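Local coordinates for protein BauA (Acinetobacter baumannii, PDB 6HCP) that takes up ferric preacinetobactin across the outer membrane, as a siderophore receptor of the TonB-dependent family, at residues D74-D79 and T668-I673; E573-M578 and A613-Q618; L624-N629 and V654-S659. One frame throughout, in Å; residues are numbered along the deposited sequence. Where two conformers were deposited one is given.

Interaction 1 (D74-D79 and T668-I673); sequences DKQAKD and TFRANI. With EDO (1,2-ethanediol), chain K.
Arg670 reaches from barrel strand 665-674 to Asp74, in the last turn of the plug helix 69-75, and grips one carboxylate oxygen side-on. NH2 and NE of Arg670 both donate to Asp74 OD1, at 2.9 and 3.1 Å, with OD1 almost exactly in the guanidinium plane. NE uses the anti lone pair, while NH2 meets OD1 nearly along its C-O bond; carboxylate and guanidinium planes are turned 47° apart. The arginine chain is extended from CG to NE, and CG2 of Thr668 lies 3.5 Å above the plane of the Arg670 guanidinium, over its centre. Gln76, where a Schellman motif ends the helix, runs past Arg670 in the opposite direction and donates from NE2 to Asn672 OD1 (2.8 Å, 159° at the hydrogen), the two amides 66° apart. An ethanediol, probably from the crystallisation liquor, bridges the segments: its O1 donates to Asp74 O, and Asn672 ND2 donates to its O2 at 3.1 Å. Lys70 forms a salt bridge with Asp74 OD2, so each carboxylate oxygen has a cationic partner. Plug and barrel wall are thus joined by directional polar bonds in a buried setting, which would be expected to keep Asp74 ionised.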
# COMPACT_ATOMS: atom_id res chain seq x y z
N ASP A 74 5.43 20.01 10.84
CA ASP A 74 5.25 19.55 9.46
C ASP A 74 5.66 18.08 9.29
O ASP A 74 5.05 17.34 8.51
CB ASP A 74 5.99 20.44 8.47
CG ASP A 74 5.29 21.78 8.23
OD1 ASP A 74 4.10 21.91 8.60
OD2 ASP A 74 5.95 22.68 7.69
N LYS A 75 6.68 17.63 10.03
CA LYS A 75 7.11 16.22 10.00
C LYS A 75 6.24 15.35 10.91
O LYS A 75 6.35 14.10 10.88
CB LYS A 75 8.59 16.12 10.42
CG LYS A 75 9.56 16.89 9.55
CD LYS A 75 9.58 16.47 8.08
CE LYS A 75 10.17 15.08 7.91
NZ LYS A 75 10.24 14.64 6.50
N GLN A 76 5.45 15.97 11.78
CA GLN A 76 4.78 15.26 12.90
C GLN A 76 5.84 14.46 13.70
O GLN A 76 5.62 13.32 14.12
CB GLN A 76 3.64 14.35 12.40
CG GLN A 76 2.64 15.06 11.48
CD GLN A 76 1.36 14.27 11.29
OE1 GLN A 76 0.71 13.87 12.24
NE2 GLN A 76 1.07 13.92 10.05
N ALA A 77 6.98 15.11 13.95
CA ALA A 77 8.12 14.48 14.60
C ALA A 77 7.76 14.11 16.05
O ALA A 77 7.25 14.94 16.83
CB ALA A 77 9.31 15.41 14.55
N LYS A 78 8.05 12.86 16.40
CA LYS A 78 7.72 12.29 17.69
C LYS A 78 8.96 12.30 18.61
O LYS A 78 8.85 12.01 19.80
CB LYS A 78 7.22 10.86 17.48
CG LYS A 78 5.98 10.72 16.58
CD LYS A 78 4.67 10.98 17.31
CE LYS A 78 3.43 10.86 16.44
NZ LYS A 78 3.33 11.97 15.47
N ASP A 79 10.14 12.53 18.04
CA ASP A 79 11.38 12.57 18.80
C ASP A 79 12.41 13.40 18.03
O ASP A 79 12.10 13.94 16.97
CB ASP A 79 11.87 11.16 19.15
CG ASP A 79 12.28 10.30 17.96
OD1 ASP A 79 12.59 10.87 16.91
OD2 ASP A 79 12.23 9.06 18.10
N THR A 668 -4.93 23.53 10.20
CA THR A 668 -4.01 22.79 9.36
C THR A 668 -4.22 21.28 9.55
O THR A 668 -4.29 20.78 10.67
CB THR A 668 -2.55 23.16 9.64
OG1 THR A 668 -2.35 24.54 9.33
CG2 THR A 668 -1.57 22.35 8.82
N PHE A 669 -4.38 20.60 8.42
CA PHE A 669 -4.47 19.15 8.33
C PHE A 669 -3.15 18.60 7.78
O PHE A 669 -2.60 19.16 6.84
CB PHE A 669 -5.59 18.73 7.37
CG PHE A 669 -6.96 19.25 7.72
CD1 PHE A 669 -7.36 20.52 7.33
CD2 PHE A 669 -7.82 18.50 8.49
CE1 PHE A 669 -8.60 21.02 7.71
CE2 PHE A 669 -9.07 18.98 8.84
CZ PHE A 669 -9.45 20.25 8.46
N ARG A 670 -2.65 17.52 8.38
CA ARG A 670 -1.40 16.91 7.97
C ARG A 670 -1.58 15.39 7.90
O ARG A 670 -2.18 14.77 8.78
CB ARG A 670 -0.26 17.24 8.93
CG ARG A 670 0.16 18.70 8.94
CD ARG A 670 1.20 19.03 10.01
NE ARG A 670 1.71 20.38 9.87
CZ ARG A 670 1.42 21.38 10.69
NH1 ARG A 670 0.45 21.26 11.58
NH2 ARG A 670 2.12 22.49 10.61
N ALA A 671 -1.00 14.81 6.85
CA ALA A 671 -0.98 13.39 6.64
C ALA A 671 0.43 13.03 6.17
O ALA A 671 0.94 13.66 5.26
CB ALA A 671 -2.01 12.98 5.61
N ASN A 672 1.00 11.97 6.77
CA ASN A 672 2.35 11.51 6.44
C ASN A 672 2.39 9.99 6.46
O ASN A 672 1.77 9.36 7.31
CB ASN A 672 3.42 12.03 7.42
CG ASN A 672 3.61 13.52 7.34
OD1 ASN A 672 2.81 14.27 7.91
ND2 ASN A 672 4.46 13.91 6.41
N ILE A 673 3.09 9.42 5.48
CA ILE A 673 3.46 8.02 5.48
C ILE A 673 4.99 7.96 5.43
O ILE A 673 5.59 8.46 4.50
CB ILE A 673 2.86 7.24 4.28
CG1 ILE A 673 1.35 7.47 4.15
CG2 ILE A 673 3.20 5.76 4.41
CD1 ILE A 673 0.74 6.79 2.94
C1 EDO K . 2.54 17.18 6.44
O1 EDO K . 3.15 18.41 6.96
C2 EDO K . 3.09 16.96 5.02
O2 EDO K . 4.51 16.69 5.06

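Interaction 2 (E573-M578 and A613-Q618); sequences EHVRLM and AEWDTQ
Val575 to Leu577 pair antiparallel with Ala613 to Trp615: strands 575-578 and 613-618 have their axes 4.7 Å apart and their N-to-C directions at 174°. Just before the first of them, His574 O accepts from Asp616 N at 2.9 Å. Arg576 and Glu614 form the hydrogen-bonded pair, each N donating to the other's O; Val575 with Trp615 and Leu577 with Ala613 are the flanking non-hydrogen-bonded pairs. Weak CA-H...O contacts line the seam, among them Val575 CA to Glu614 O.

Arg576 carries the polar face. The chain bends at chi3 (-68°), which sets NE beside Glu614; the guanidinium beyond it lies between Glu614 and Asp616. Its side edge meets Glu614: NE and NH1 of Arg576 both donate to Glu614 OE1, each at 2.8 Å, and the two planes stand almost perpendicular (87°). The far end faces Asp616, NH1 going to OD1 and NH2 to OD2, again 2.8 Å each for these Arg576-Asp616 bonds. Both nitrogens come from above the Asp616 carboxylate plane, although the oxygens stay near the guanidinium plane. A water that donates to Asp616 OD2 also bonds His574 ND1. On the other face, Val575 CG2 comes up at the edge of the Trp615 indole, 4.0 Å from CD1, and Leu577 CD1 rests on Ala613 CB.

Strands 575-590 and 599-618 form a hairpin of the barrel. Glu614 OE1 also has a salt bridge to Arg657, and Asp616 OD1 accepts from Thr625, which ties the network to the next strands. On the apolar face, the Trp615 ring meets Tyr658 of a neighbouring subunit, while strand 549-569 borders the hairpin beyond Leu577.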
# COMPACT_ATOMS: atom_id res chain seq x y z
N GLU A 573 9.79 29.77 -6.26
CA GLU A 573 8.60 30.07 -5.50
C GLU A 573 7.70 28.83 -5.43
O GLU A 573 7.66 28.02 -6.36
CB GLU A 573 7.84 31.27 -6.09
CG GLU A 573 6.87 31.88 -5.08
CD GLU A 573 6.34 33.26 -5.42
OE1 GLU A 573 6.99 33.97 -6.20
OE2 GLU A 573 5.29 33.63 -4.86
N HIS A 574 7.11 28.63 -4.24
CA HIS A 574 6.16 27.58 -3.91
C HIS A 574 6.84 26.21 -3.76
O HIS A 574 6.15 25.20 -3.68
CB HIS A 574 5.04 27.50 -4.96
CG HIS A 574 4.34 28.80 -5.17
ND1 HIS A 574 3.84 29.54 -4.11
CD2 HIS A 574 4.19 29.56 -6.28
CE1 HIS A 574 3.33 30.67 -4.57
NE2 HIS A 574 3.53 30.69 -5.91
N VAL A 575 8.18 26.18 -3.76
CA VAL A 575 8.93 24.94 -3.57
C VAL A 575 9.91 25.13 -2.41
O VAL A 575 10.63 26.13 -2.33
CB VAL A 575 9.69 24.55 -4.85
CG1 VAL A 575 10.57 23.33 -4.65
CG2 VAL A 575 8.71 24.31 -6.00
N ARG A 576 10.01 24.08 -1.58
CA ARG A 576 11.03 23.99 -0.56
C ARG A 576 11.83 22.70 -0.78
O ARG A 576 11.26 21.68 -1.14
CB ARG A 576 10.38 24.04 0.82
CG ARG A 576 9.73 25.38 1.12
CD ARG A 576 8.96 25.38 2.41
NE ARG A 576 7.78 24.54 2.34
CZ ARG A 576 6.65 24.88 1.73
NH1 ARG A 576 5.69 23.98 1.62
NH2 ARG A 576 6.50 26.06 1.16
N LEU A 577 13.14 22.78 -0.55
CA LEU A 577 14.05 21.66 -0.75
C LEU A 577 15.11 21.69 0.34
O LEU A 577 15.79 22.72 0.50
CB LEU A 577 14.70 21.86 -2.12
CG LEU A 577 15.48 20.68 -2.67
CD1 LEU A 577 14.57 19.47 -2.82
CD2 LEU A 577 16.07 21.08 -4.01
N MET A 578 15.30 20.55 1.03
CA MET A 578 16.32 20.37 2.08
C MET A 578 16.96 18.98 1.90
O MET A 578 16.26 17.99 1.69
CB MET A 578 15.71 20.41 3.49
CG MET A 578 15.20 21.77 3.92
SD MET A 578 14.08 21.66 5.36
CE MET A 578 15.16 20.91 6.57
N ALA A 613 11.44 17.43 -0.24
CA ALA A 613 10.89 18.46 -1.09
C ALA A 613 9.44 18.69 -0.68
O ALA A 613 8.75 17.74 -0.27
CB ALA A 613 10.99 18.08 -2.55
N GLU A 614 8.99 19.94 -0.84
CA GLU A 614 7.60 20.30 -0.67
C GLU A 614 7.20 21.23 -1.83
O GLU A 614 8.01 22.03 -2.30
CB GLU A 614 7.37 21.00 0.67
CG GLU A 614 7.60 20.14 1.89
CD GLU A 614 7.10 20.75 3.19
OE1 GLU A 614 6.92 21.98 3.22
OE2 GLU A 614 6.86 19.99 4.14
N TRP A 615 5.94 21.11 -2.25
CA TRP A 615 5.39 21.92 -3.35
C TRP A 615 3.99 22.41 -2.95
O TRP A 615 3.18 21.62 -2.44
CB TRP A 615 5.38 21.11 -4.65
CG TRP A 615 4.66 21.78 -5.79
CD1 TRP A 615 5.00 22.94 -6.42
CD2 TRP A 615 3.47 21.31 -6.45
NE1 TRP A 615 4.10 23.24 -7.41
CE2 TRP A 615 3.14 22.26 -7.44
CE3 TRP A 615 2.63 20.20 -6.28
CZ2 TRP A 615 2.02 22.13 -8.25
CZ3 TRP A 615 1.52 20.06 -7.09
CH2 TRP A 615 1.23 21.01 -8.07
N ASP A 616 3.79 23.73 -3.01
CA ASP A 616 2.55 24.39 -2.59
C ASP A 616 1.71 24.77 -3.83
O ASP A 616 2.24 25.18 -4.86
CB ASP A 616 2.85 25.69 -1.84
CG ASP A 616 3.48 25.52 -0.47
OD1 ASP A 616 3.40 24.42 0.10
OD2 ASP A 616 3.93 26.55 0.06
N THR A 617 0.39 24.62 -3.73
CA THR A 617 -0.54 25.16 -4.73
C THR A 617 -1.82 25.59 -4.01
O THR A 617 -2.20 25.01 -2.98
CB THR A 617 -0.79 24.14 -5.86
OG1 THR A 617 -1.46 24.77 -6.95
CG2 THR A 617 -1.58 22.94 -5.41
N GLN A 618 -2.45 26.66 -4.51
CA GLN A 618 -3.70 27.19 -3.93
C GLN A 618 -4.87 26.25 -4.29
O GLN A 618 -5.00 25.84 -5.43
CB GLN A 618 -4.01 28.61 -4.40
CG GLN A 618 -5.50 28.91 -4.38
CD GLN A 618 -5.85 30.33 -4.00
OE1 GLN A 618 -5.22 31.28 -4.45
NE2 GLN A 618 -6.91 30.47 -3.22
O HOH W 1 3.89 28.77 -1.34

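Interaction 3 (L624-N629 and V654-S659). With C8E ((hydroxyethyloxy)tri(ethyloxy)octane), chain B; EDO (1,2-ethanediol), chain K.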
# COMPACT_ATOMS: atom_id res chain seq x y z
N LEU A 624 -2.53 23.87 -0.39
CA LEU A 624 -2.22 22.47 -0.39
C LEU A 624 -0.72 22.32 -0.59
O LEU A 624 -0.15 22.94 -1.48
CB LEU A 624 -2.99 21.75 -1.49
CG LEU A 624 -2.57 20.29 -1.71
CD1 LEU A 624 -3.00 19.42 -0.54
CD2 LEU A 624 -3.14 19.74 -3.02
N THR A 625 -0.09 21.54 0.30
CA THR A 625 1.32 21.17 0.16
C THR A 625 1.42 19.65 -0.03
O THR A 625 0.82 18.88 0.70
CB THR A 625 2.13 21.56 1.41
OG1 THR A 625 1.92 22.94 1.67
CG2 THR A 625 3.61 21.27 1.26
N LEU A 626 2.20 19.25 -1.03
CA LEU A 626 2.58 17.87 -1.21
C LEU A 626 4.06 17.74 -0.84
O LEU A 626 4.87 18.59 -1.21
CB LEU A 626 2.34 17.45 -2.66
CG LEU A 626 0.87 17.54 -3.12
CD1 LEU A 626 0.72 17.10 -4.57
CD2 LEU A 626 -0.03 16.72 -2.23
N SER A 627 4.40 16.65 -0.16
CA SER A 627 5.78 16.47 0.28
C SER A 627 6.25 15.06 -0.08
O SER A 627 5.49 14.09 -0.05
CB SER A 627 5.91 16.75 1.75
OG SER A 627 5.37 15.70 2.53
N GLY A 628 7.56 14.95 -0.27
CA GLY A 628 8.22 13.65 -0.41
C GLY A 628 9.65 13.72 0.12
O GLY A 628 10.31 14.77 0.08
N ASN A 629 10.12 12.57 0.60
CA ASN A 629 11.48 12.40 1.08
C ASN A 629 12.04 11.09 0.52
O ASN A 629 11.34 10.06 0.48
CB ASN A 629 11.52 12.33 2.61
CG ASN A 629 11.31 13.69 3.24
OD1 ASN A 629 10.18 14.12 3.38
ND2 ASN A 629 12.40 14.30 3.71
N VAL A 654 6.10 10.12 2.07
CA VAL A 654 5.25 11.10 1.38
C VAL A 654 4.33 11.77 2.39
O VAL A 654 3.99 11.21 3.42
CB VAL A 654 4.42 10.44 0.26
CG1 VAL A 654 5.31 9.99 -0.88
CG2 VAL A 654 3.59 9.28 0.80
N GLY A 655 3.85 12.95 2.02
CA GLY A 655 2.91 13.64 2.87
C GLY A 655 2.06 14.63 2.10
O GLY A 655 2.40 15.04 1.00
N ALA A 656 1.00 15.09 2.77
CA ALA A 656 0.21 16.21 2.28
C ALA A 656 -0.22 17.05 3.48
O ALA A 656 -0.47 16.54 4.58
CB ALA A 656 -0.97 15.71 1.47
N ARG A 657 -0.33 18.36 3.23
CA ARG A 657 -0.76 19.31 4.21
C ARG A 657 -1.77 20.27 3.56
O ARG A 657 -1.58 20.68 2.44
CB ARG A 657 0.46 20.08 4.71
CG ARG A 657 0.22 21.12 5.79
CD ARG A 657 1.53 21.50 6.48
NE ARG A 657 2.45 22.24 5.63
CZ ARG A 657 3.66 21.83 5.23
NH1 ARG A 657 4.44 22.68 4.59
NH2 ARG A 657 4.04 20.57 5.35
N TYR A 658 -2.80 20.63 4.32
CA TYR A 658 -3.78 21.62 3.87
C TYR A 658 -3.97 22.64 4.98
O TYR A 658 -4.40 22.30 6.08
CB TYR A 658 -5.12 20.98 3.49
CG TYR A 658 -6.08 21.95 2.84
CD1 TYR A 658 -5.73 22.60 1.66
CD2 TYR A 658 -7.27 22.31 3.44
CE1 TYR A 658 -6.55 23.56 1.09
CE2 TYR A 658 -8.13 23.24 2.87
CZ TYR A 658 -7.76 23.87 1.69
OH TYR A 658 -8.59 24.80 1.11
N SER A 659 -3.63 23.90 4.68
CA SER A 659 -3.76 25.01 5.62
C SER A 659 -4.84 25.98 5.12
O SER A 659 -4.81 26.40 3.97
CB SER A 659 -2.44 25.70 5.82
OG SER A 659 -2.05 26.38 4.64
C1 C8E B . 6.91 9.73 -3.69
C2 C8E B . 8.02 10.76 -3.81
C3 C8E B . 9.08 10.45 -2.78
C4 C8E B . 10.45 11.01 -3.15
C5 C8E B . 10.44 12.51 -3.36
C6 C8E B . 11.74 13.14 -2.93
C7 C8E B . 11.92 14.53 -3.53
C8 C8E B . 10.78 14.87 -4.48
C1 EDO K . 2.54 17.18 6.44
O1 EDO K . 3.15 18.41 6.96
C2 EDO K . 3.09 16.96 5.02
O2 EDO K . 4.51 16.69 5.06
O HOH W 2 -0.11 23.70 3.15
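Thr625 and Arg657 face each other in a hairpin of the barrel wall, on the side that also holds Ser627, Gly655 and a bound ethanediol. They are a hydrogen-bonded pair of the antiparallel ladder: Thr625 N donates to Arg657 O at 2.7 Å, almost straight at 176°, and Arg657 N donates back to Thr625 O. Ser627 and Gly655 repeat the pattern, but with both donors well above the carbonyl planes.

The Thr625 and Arg657 side chains lie side by side and point the same way. The arginine chain bends at chi3 (68°), which places NE. Thr625 CG2 sits over one face of the Arg657 guanidinium, 3.6 Å above its plane and offset toward the rim. Arg657 NH2 donates to ethanediol O1 at 2.8 Å, while Ser627 OG and ethanediol O2 share a hydrogen bond of 2.8 Å. Ser627 OG also lies beside the backbone of Gly655, 3.2 Å from its N, at an angle too poor for a hydrogen bond. Thr625 OG1 accepts from a water at 2.6 Å and is also bonded to Asp616.

In this transmembrane barrel, strands 622-637 and 645-662 are sequence neighbours paired antiparallel, and the residues on this face look toward the plug: Arg657 touches Lys70 of helix 69-75. The opposite face carries Leu624, Leu626, Val654, Ala656 and Tyr658. There Leu626 CD2 packs on Ala656 CB at 3.9 Å, and Leu624 CB lies near Tyr658 CD1. A detergent alkyl chain runs past Val654 CG1 and Gly628, whose O is 3.7 Å from C6 of the detergent. The Tyr658 hydroxyl bonds to Val619 O.

How the interactions relate
All three contacts lie on the same side of the chain's centre. Interactions 2 and 3 come in series along the chain, and both are nested within the long loop closed by interaction 1, which joins the plug to a late barrel strand. The centre of interaction 3 is about 9 Å from each of the other two, whose centres are about 16 Å apart. Strands 575-590, 599-618, 622-637, 645-662 and 665-674 are successive neighbours in the wall, so interaction 3 sits between the others: Thr617 O meets Leu624 N at 2.8 Å, Ala671 O meets Ala656 N at 2.9 Å, and ethanediol is shared with interaction 1. Their polar inner face thus meets the plug at interaction 1.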